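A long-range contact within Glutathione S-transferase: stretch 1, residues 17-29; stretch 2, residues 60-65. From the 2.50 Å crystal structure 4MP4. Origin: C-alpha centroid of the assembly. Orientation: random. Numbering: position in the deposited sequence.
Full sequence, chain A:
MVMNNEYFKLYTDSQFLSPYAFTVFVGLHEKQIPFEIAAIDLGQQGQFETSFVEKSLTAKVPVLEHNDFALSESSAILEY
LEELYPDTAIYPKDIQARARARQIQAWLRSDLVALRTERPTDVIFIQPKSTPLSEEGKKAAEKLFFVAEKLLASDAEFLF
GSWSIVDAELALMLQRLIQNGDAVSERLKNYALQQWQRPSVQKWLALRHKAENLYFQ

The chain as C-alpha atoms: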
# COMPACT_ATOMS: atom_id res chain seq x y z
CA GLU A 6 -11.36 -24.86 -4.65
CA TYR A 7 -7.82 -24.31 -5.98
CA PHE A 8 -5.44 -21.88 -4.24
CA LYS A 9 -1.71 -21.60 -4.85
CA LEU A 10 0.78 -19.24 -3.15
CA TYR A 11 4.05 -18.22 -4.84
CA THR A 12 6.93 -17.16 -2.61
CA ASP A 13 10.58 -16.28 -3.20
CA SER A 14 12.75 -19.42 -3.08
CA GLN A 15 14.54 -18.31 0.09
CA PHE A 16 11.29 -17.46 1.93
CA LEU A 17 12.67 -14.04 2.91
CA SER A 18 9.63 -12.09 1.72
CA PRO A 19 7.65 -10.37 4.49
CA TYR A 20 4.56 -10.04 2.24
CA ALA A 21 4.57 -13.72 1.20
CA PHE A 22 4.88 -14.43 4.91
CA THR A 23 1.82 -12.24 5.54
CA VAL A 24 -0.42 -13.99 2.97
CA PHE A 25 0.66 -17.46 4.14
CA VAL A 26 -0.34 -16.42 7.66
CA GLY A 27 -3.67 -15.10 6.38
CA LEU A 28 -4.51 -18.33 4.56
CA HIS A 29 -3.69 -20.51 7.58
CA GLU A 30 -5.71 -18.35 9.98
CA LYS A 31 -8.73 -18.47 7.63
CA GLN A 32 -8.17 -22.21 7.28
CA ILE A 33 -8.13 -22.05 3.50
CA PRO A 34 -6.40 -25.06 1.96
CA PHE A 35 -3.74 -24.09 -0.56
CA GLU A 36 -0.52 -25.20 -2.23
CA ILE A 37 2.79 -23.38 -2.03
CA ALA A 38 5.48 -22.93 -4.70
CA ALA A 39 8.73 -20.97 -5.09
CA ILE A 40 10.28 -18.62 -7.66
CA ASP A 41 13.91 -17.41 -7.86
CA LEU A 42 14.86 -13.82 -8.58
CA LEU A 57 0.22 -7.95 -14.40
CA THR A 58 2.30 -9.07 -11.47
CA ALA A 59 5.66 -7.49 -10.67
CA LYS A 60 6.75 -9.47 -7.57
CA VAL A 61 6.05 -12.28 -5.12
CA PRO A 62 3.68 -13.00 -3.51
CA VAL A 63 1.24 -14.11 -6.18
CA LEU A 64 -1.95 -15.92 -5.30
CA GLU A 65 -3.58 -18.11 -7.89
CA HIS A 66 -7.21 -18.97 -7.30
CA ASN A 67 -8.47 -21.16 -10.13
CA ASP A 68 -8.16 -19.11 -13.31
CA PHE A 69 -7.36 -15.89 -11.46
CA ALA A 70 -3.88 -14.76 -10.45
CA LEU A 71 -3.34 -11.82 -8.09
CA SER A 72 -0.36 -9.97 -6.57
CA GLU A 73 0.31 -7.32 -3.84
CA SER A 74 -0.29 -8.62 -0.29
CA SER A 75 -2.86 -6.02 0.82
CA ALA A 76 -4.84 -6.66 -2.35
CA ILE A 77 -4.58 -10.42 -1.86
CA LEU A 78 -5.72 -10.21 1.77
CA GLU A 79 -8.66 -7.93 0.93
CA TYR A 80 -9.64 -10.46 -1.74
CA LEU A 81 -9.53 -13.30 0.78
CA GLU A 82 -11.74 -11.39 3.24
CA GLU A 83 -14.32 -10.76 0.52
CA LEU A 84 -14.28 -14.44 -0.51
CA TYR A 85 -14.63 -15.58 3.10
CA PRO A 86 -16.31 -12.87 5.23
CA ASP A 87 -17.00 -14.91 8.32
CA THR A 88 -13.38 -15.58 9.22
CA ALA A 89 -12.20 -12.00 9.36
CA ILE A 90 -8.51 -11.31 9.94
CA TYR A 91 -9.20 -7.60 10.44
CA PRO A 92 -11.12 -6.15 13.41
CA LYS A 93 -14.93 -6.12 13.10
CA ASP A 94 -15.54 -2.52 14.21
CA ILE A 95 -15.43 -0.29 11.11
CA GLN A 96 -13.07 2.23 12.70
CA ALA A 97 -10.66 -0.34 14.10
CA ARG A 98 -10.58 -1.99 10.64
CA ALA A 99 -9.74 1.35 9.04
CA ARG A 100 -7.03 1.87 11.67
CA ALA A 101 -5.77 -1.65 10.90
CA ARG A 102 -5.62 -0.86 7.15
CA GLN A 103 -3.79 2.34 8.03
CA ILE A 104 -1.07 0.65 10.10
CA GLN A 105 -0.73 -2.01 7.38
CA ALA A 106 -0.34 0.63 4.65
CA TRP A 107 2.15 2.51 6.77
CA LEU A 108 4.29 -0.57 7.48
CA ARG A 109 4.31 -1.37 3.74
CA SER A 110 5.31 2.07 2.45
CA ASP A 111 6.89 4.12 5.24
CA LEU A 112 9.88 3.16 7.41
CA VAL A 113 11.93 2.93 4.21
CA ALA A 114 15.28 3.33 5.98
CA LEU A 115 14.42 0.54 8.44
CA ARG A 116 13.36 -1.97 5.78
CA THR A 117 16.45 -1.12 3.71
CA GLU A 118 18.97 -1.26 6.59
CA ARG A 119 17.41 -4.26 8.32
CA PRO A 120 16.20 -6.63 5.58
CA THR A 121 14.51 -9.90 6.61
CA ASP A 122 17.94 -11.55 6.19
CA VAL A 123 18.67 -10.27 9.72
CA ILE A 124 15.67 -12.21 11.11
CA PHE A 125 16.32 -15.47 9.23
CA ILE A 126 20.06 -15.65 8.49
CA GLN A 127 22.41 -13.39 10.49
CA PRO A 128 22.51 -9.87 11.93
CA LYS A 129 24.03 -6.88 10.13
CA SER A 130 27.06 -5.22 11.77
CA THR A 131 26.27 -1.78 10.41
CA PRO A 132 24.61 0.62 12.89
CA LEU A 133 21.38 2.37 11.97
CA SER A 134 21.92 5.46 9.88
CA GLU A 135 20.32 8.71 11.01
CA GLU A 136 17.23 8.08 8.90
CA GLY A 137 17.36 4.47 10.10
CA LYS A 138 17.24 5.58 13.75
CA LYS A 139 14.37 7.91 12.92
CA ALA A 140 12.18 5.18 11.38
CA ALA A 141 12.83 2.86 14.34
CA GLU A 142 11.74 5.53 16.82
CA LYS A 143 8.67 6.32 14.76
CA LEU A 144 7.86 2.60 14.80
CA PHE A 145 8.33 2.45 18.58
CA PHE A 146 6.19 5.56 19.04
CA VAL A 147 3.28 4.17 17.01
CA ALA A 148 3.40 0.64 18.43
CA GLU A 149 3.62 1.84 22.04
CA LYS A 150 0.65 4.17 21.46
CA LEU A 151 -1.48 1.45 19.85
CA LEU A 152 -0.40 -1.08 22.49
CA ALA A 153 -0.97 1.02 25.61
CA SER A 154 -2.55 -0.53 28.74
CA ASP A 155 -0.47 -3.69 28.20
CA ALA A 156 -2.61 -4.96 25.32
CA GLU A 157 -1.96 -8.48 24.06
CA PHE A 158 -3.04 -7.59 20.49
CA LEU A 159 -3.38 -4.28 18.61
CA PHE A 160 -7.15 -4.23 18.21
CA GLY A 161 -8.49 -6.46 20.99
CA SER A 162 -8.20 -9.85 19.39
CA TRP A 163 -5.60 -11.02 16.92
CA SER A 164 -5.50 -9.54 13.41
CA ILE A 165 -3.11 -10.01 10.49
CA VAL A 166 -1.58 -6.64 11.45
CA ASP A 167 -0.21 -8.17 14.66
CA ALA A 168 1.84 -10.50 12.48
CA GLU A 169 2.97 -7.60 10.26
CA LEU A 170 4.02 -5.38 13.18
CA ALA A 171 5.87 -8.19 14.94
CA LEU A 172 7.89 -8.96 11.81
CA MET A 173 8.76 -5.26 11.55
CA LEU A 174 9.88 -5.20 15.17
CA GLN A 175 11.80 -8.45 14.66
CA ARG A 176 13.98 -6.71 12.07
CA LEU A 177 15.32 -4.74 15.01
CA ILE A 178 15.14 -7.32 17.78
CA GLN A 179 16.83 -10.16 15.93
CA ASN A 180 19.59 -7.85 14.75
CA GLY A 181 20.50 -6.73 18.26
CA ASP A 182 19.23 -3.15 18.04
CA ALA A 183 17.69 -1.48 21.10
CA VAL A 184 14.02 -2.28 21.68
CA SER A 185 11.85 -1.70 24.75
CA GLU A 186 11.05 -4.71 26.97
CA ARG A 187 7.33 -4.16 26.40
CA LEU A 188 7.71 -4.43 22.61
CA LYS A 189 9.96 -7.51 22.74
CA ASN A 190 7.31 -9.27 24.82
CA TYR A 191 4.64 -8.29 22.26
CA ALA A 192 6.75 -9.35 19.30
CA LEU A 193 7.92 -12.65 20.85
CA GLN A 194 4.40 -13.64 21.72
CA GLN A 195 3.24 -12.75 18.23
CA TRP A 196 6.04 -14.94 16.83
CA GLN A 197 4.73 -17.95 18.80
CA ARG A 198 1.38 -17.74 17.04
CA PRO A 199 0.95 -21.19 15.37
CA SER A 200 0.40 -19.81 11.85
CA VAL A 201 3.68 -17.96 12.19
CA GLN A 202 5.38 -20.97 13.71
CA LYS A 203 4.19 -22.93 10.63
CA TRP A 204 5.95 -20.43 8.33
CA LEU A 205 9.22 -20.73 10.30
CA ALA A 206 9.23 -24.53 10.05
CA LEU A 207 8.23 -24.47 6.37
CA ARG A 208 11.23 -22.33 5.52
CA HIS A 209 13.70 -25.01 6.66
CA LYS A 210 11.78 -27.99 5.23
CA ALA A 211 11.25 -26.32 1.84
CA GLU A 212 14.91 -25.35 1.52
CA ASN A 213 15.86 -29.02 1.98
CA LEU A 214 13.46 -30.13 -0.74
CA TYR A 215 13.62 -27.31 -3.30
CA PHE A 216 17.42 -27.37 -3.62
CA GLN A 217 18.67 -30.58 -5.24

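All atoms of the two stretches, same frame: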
# COMPACT_ATOMS: atom_id res chain seq x y z
N LEU A 17 12.28 -15.25 2.20
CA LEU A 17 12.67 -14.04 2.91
C LEU A 17 11.61 -12.95 2.84
O LEU A 17 11.68 -11.96 3.56
CB LEU A 17 13.97 -13.47 2.34
CG LEU A 17 15.24 -14.33 2.41
CD1 LEU A 17 16.41 -13.54 1.92
CD2 LEU A 17 15.49 -14.84 3.83
N SER A 18 10.63 -13.12 1.95
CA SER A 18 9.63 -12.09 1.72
C SER A 18 8.69 -11.89 2.90
O SER A 18 8.05 -12.84 3.35
CB SER A 18 8.81 -12.42 0.47
OG SER A 18 7.70 -11.54 0.36
N PRO A 19 8.58 -10.65 3.39
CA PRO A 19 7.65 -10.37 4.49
C PRO A 19 6.18 -10.36 4.02
O PRO A 19 5.28 -10.64 4.82
CB PRO A 19 8.09 -8.97 4.95
CG PRO A 19 8.62 -8.33 3.67
CD PRO A 19 9.32 -9.45 2.94
N TYR A 20 5.93 -10.07 2.75
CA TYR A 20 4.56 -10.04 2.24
C TYR A 20 4.04 -11.43 1.88
O TYR A 20 2.86 -11.71 2.08
CB TYR A 20 4.43 -9.04 1.08
CG TYR A 20 5.18 -7.79 1.42
CD1 TYR A 20 4.76 -6.97 2.47
CD2 TYR A 20 6.35 -7.46 0.75
CE1 TYR A 20 5.48 -5.85 2.83
CE2 TYR A 20 7.08 -6.34 1.10
CZ TYR A 20 6.64 -5.54 2.14
OH TYR A 20 7.37 -4.44 2.49
N ALA A 21 4.92 -12.31 1.40
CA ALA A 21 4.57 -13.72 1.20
C ALA A 21 4.26 -14.32 2.56
O ALA A 21 3.27 -15.04 2.71
CB ALA A 21 5.70 -14.50 0.53
N PHE A 22 5.12 -14.02 3.53
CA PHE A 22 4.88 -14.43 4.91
C PHE A 22 3.46 -14.05 5.35
O PHE A 22 2.71 -14.87 5.87
CB PHE A 22 5.94 -13.82 5.82
CG PHE A 22 5.55 -13.75 7.27
CD1 PHE A 22 5.61 -14.88 8.07
CD2 PHE A 22 5.16 -12.55 7.84
CE1 PHE A 22 5.28 -14.81 9.42
CE2 PHE A 22 4.81 -12.48 9.19
CZ PHE A 22 4.88 -13.61 9.98
N THR A 23 3.09 -12.81 5.10
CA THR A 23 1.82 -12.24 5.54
C THR A 23 0.58 -12.93 4.93
O THR A 23 -0.43 -13.16 5.62
CB THR A 23 1.81 -10.75 5.23
OG1 THR A 23 2.89 -10.13 5.95
CG2 THR A 23 0.50 -10.12 5.62
N VAL A 24 0.66 -13.26 3.64
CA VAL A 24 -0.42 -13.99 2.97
C VAL A 24 -0.53 -15.45 3.43
O VAL A 24 -1.63 -15.97 3.63
CB VAL A 24 -0.29 -13.92 1.44
CG1 VAL A 24 -1.37 -14.75 0.77
CG2 VAL A 24 -0.33 -12.47 0.98
N PHE A 25 0.61 -16.10 3.60
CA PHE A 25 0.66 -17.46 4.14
C PHE A 25 -0.04 -17.50 5.49
O PHE A 25 -0.85 -18.42 5.75
CB PHE A 25 2.12 -17.91 4.30
CG PHE A 25 2.30 -19.23 5.02
CD1 PHE A 25 2.40 -19.27 6.41
CD2 PHE A 25 2.43 -20.41 4.31
CE1 PHE A 25 2.59 -20.48 7.07
CE2 PHE A 25 2.62 -21.62 4.96
CZ PHE A 25 2.71 -21.65 6.35
N VAL A 26 0.27 -16.51 6.33
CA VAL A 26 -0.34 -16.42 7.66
C VAL A 26 -1.85 -16.24 7.53
O VAL A 26 -2.63 -16.94 8.20
CB VAL A 26 0.29 -15.32 8.55
CG1 VAL A 26 -0.55 -15.11 9.83
CG2 VAL A 26 1.75 -15.65 8.89
N GLY A 27 -2.26 -15.34 6.65
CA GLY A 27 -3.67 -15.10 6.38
C GLY A 27 -4.44 -16.34 5.95
O GLY A 27 -5.53 -16.59 6.43
N LEU A 28 -3.88 -17.10 5.02
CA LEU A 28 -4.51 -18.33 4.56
C LEU A 28 -4.69 -19.33 5.70
O LEU A 28 -5.77 -19.86 5.89
CB LEU A 28 -3.71 -18.94 3.41
CG LEU A 28 -3.70 -18.15 2.09
CD1 LEU A 28 -2.48 -18.53 1.23
CD2 LEU A 28 -4.99 -18.41 1.33
N HIS A 29 -3.63 -19.57 6.46
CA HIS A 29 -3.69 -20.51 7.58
C HIS A 29 -4.68 -20.11 8.67
O HIS A 29 -5.40 -20.95 9.19
CB HIS A 29 -2.30 -20.77 8.17
CG HIS A 29 -1.54 -21.82 7.43
ND1 HIS A 29 -1.77 -23.16 7.61
CD2 HIS A 29 -0.56 -21.72 6.50
CE1 HIS A 29 -0.97 -23.86 6.82
NE2 HIS A 29 -0.22 -23.00 6.14
N LYS A 60 5.96 -8.75 -8.58
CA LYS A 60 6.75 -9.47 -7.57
C LYS A 60 5.96 -10.49 -6.77
O LYS A 60 4.73 -10.41 -6.68
CB LYS A 60 7.36 -8.48 -6.57
CG LYS A 60 8.00 -7.25 -7.19
CD LYS A 60 9.33 -6.95 -6.52
CE LYS A 60 9.81 -5.54 -6.86
NZ LYS A 60 9.84 -5.27 -8.34
N VAL A 61 6.67 -11.43 -6.14
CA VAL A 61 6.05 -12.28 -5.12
C VAL A 61 5.57 -11.39 -3.98
O VAL A 61 6.19 -10.36 -3.69
CB VAL A 61 7.03 -13.38 -4.57
CG1 VAL A 61 7.60 -14.23 -5.69
CG2 VAL A 61 8.13 -12.79 -3.73
N PRO A 62 4.46 -11.77 -3.32
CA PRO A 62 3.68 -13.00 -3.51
C PRO A 62 2.63 -12.88 -4.62
O PRO A 62 2.12 -11.80 -4.90
CB PRO A 62 2.96 -13.15 -2.18
CG PRO A 62 2.70 -11.73 -1.77
CD PRO A 62 3.97 -11.01 -2.15
N VAL A 63 2.32 -14.01 -5.23
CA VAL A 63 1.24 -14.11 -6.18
C VAL A 63 0.33 -15.19 -5.65
O VAL A 63 0.79 -16.23 -5.18
CB VAL A 63 1.74 -14.51 -7.56
CG1 VAL A 63 0.57 -14.69 -8.51
CG2 VAL A 63 2.67 -13.45 -8.09
N LEU A 64 -0.97 -14.91 -5.68
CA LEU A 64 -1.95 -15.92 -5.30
C LEU A 64 -2.74 -16.32 -6.52
O LEU A 64 -3.37 -15.48 -7.17
CB LEU A 64 -2.91 -15.38 -4.24
CG LEU A 64 -3.94 -16.40 -3.78
CD1 LEU A 64 -3.27 -17.49 -2.93
CD2 LEU A 64 -5.09 -15.75 -3.03
N GLU A 65 -2.72 -17.61 -6.84
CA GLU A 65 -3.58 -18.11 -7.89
C GLU A 65 -4.77 -18.78 -7.25
O GLU A 65 -4.64 -19.56 -6.30
CB GLU A 65 -2.83 -19.03 -8.86
CG GLU A 65 -1.61 -18.33 -9.46
CD GLU A 65 -0.93 -19.11 -10.59
OE1 GLU A 65 -1.22 -20.33 -10.73
OE2 GLU A 65 -0.10 -18.49 -11.32
O HOH W 1 7.91 -9.71 -1.71

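The helix of stretch 1 packs against stretch 2 through a small, apolar contact centred on a cis-proline, with no direct hydrogen bond between the two and a single water bridging them at one end. About 269 Å² of surface is buried, and Pro62 contributes the largest share. Its CA-to-CB bond points toward the helix, and its ring meets three residues of the first turns: Pro62 CD lies 3.8 Å from Tyr20 CB, Pro62 CB lies 3.8 Å from Ala21 CA, and Pro62 CG lies 4.2 Å from Val24 CG2. The compact ring, lacking a backbone N-H that would need a partner, suits this apolar surface.

Ala21 and Pro62 are the nearest residues by CA position, Ala21 CA lying 4.8 Å from Pro62 CA. The small side chain of Ala21 points sideways, with Ala21 CB 4.1 Å from Pro62 CB, so the proline sits almost directly against the helix backbone. Tyr20 offers mainly its CB here; with chi1 at -43°, the ring and hydroxyl lead away from stretch 2. Val24, one turn beyond Tyr20, points toward stretch 2 in the t rotamer. A further turn along, Leu28 and Leu64 point toward each other's stretches, and their CD1 atoms meet at 4.4 Å, extending the buried apolar surface to the strand. Val63, between Pro62 and Leu64, points away, as expected for alternating side chains in an extended segment.

At the start of the helix, Ser18 serves both as cap and as contact. Its OG accepts a hydrogen bond from Ala21 N (3.1 Å) and a weak one from Tyr20 N (3.3 Å), covering amides left free in the first turn. The same Ser18 OG lies 2.8 Å from the oxygen of water 1, which donates to Val61 O at 2.7 Å. Beside this bridge, Ser18 CB touches Val61 CG2 at 4.3 Å.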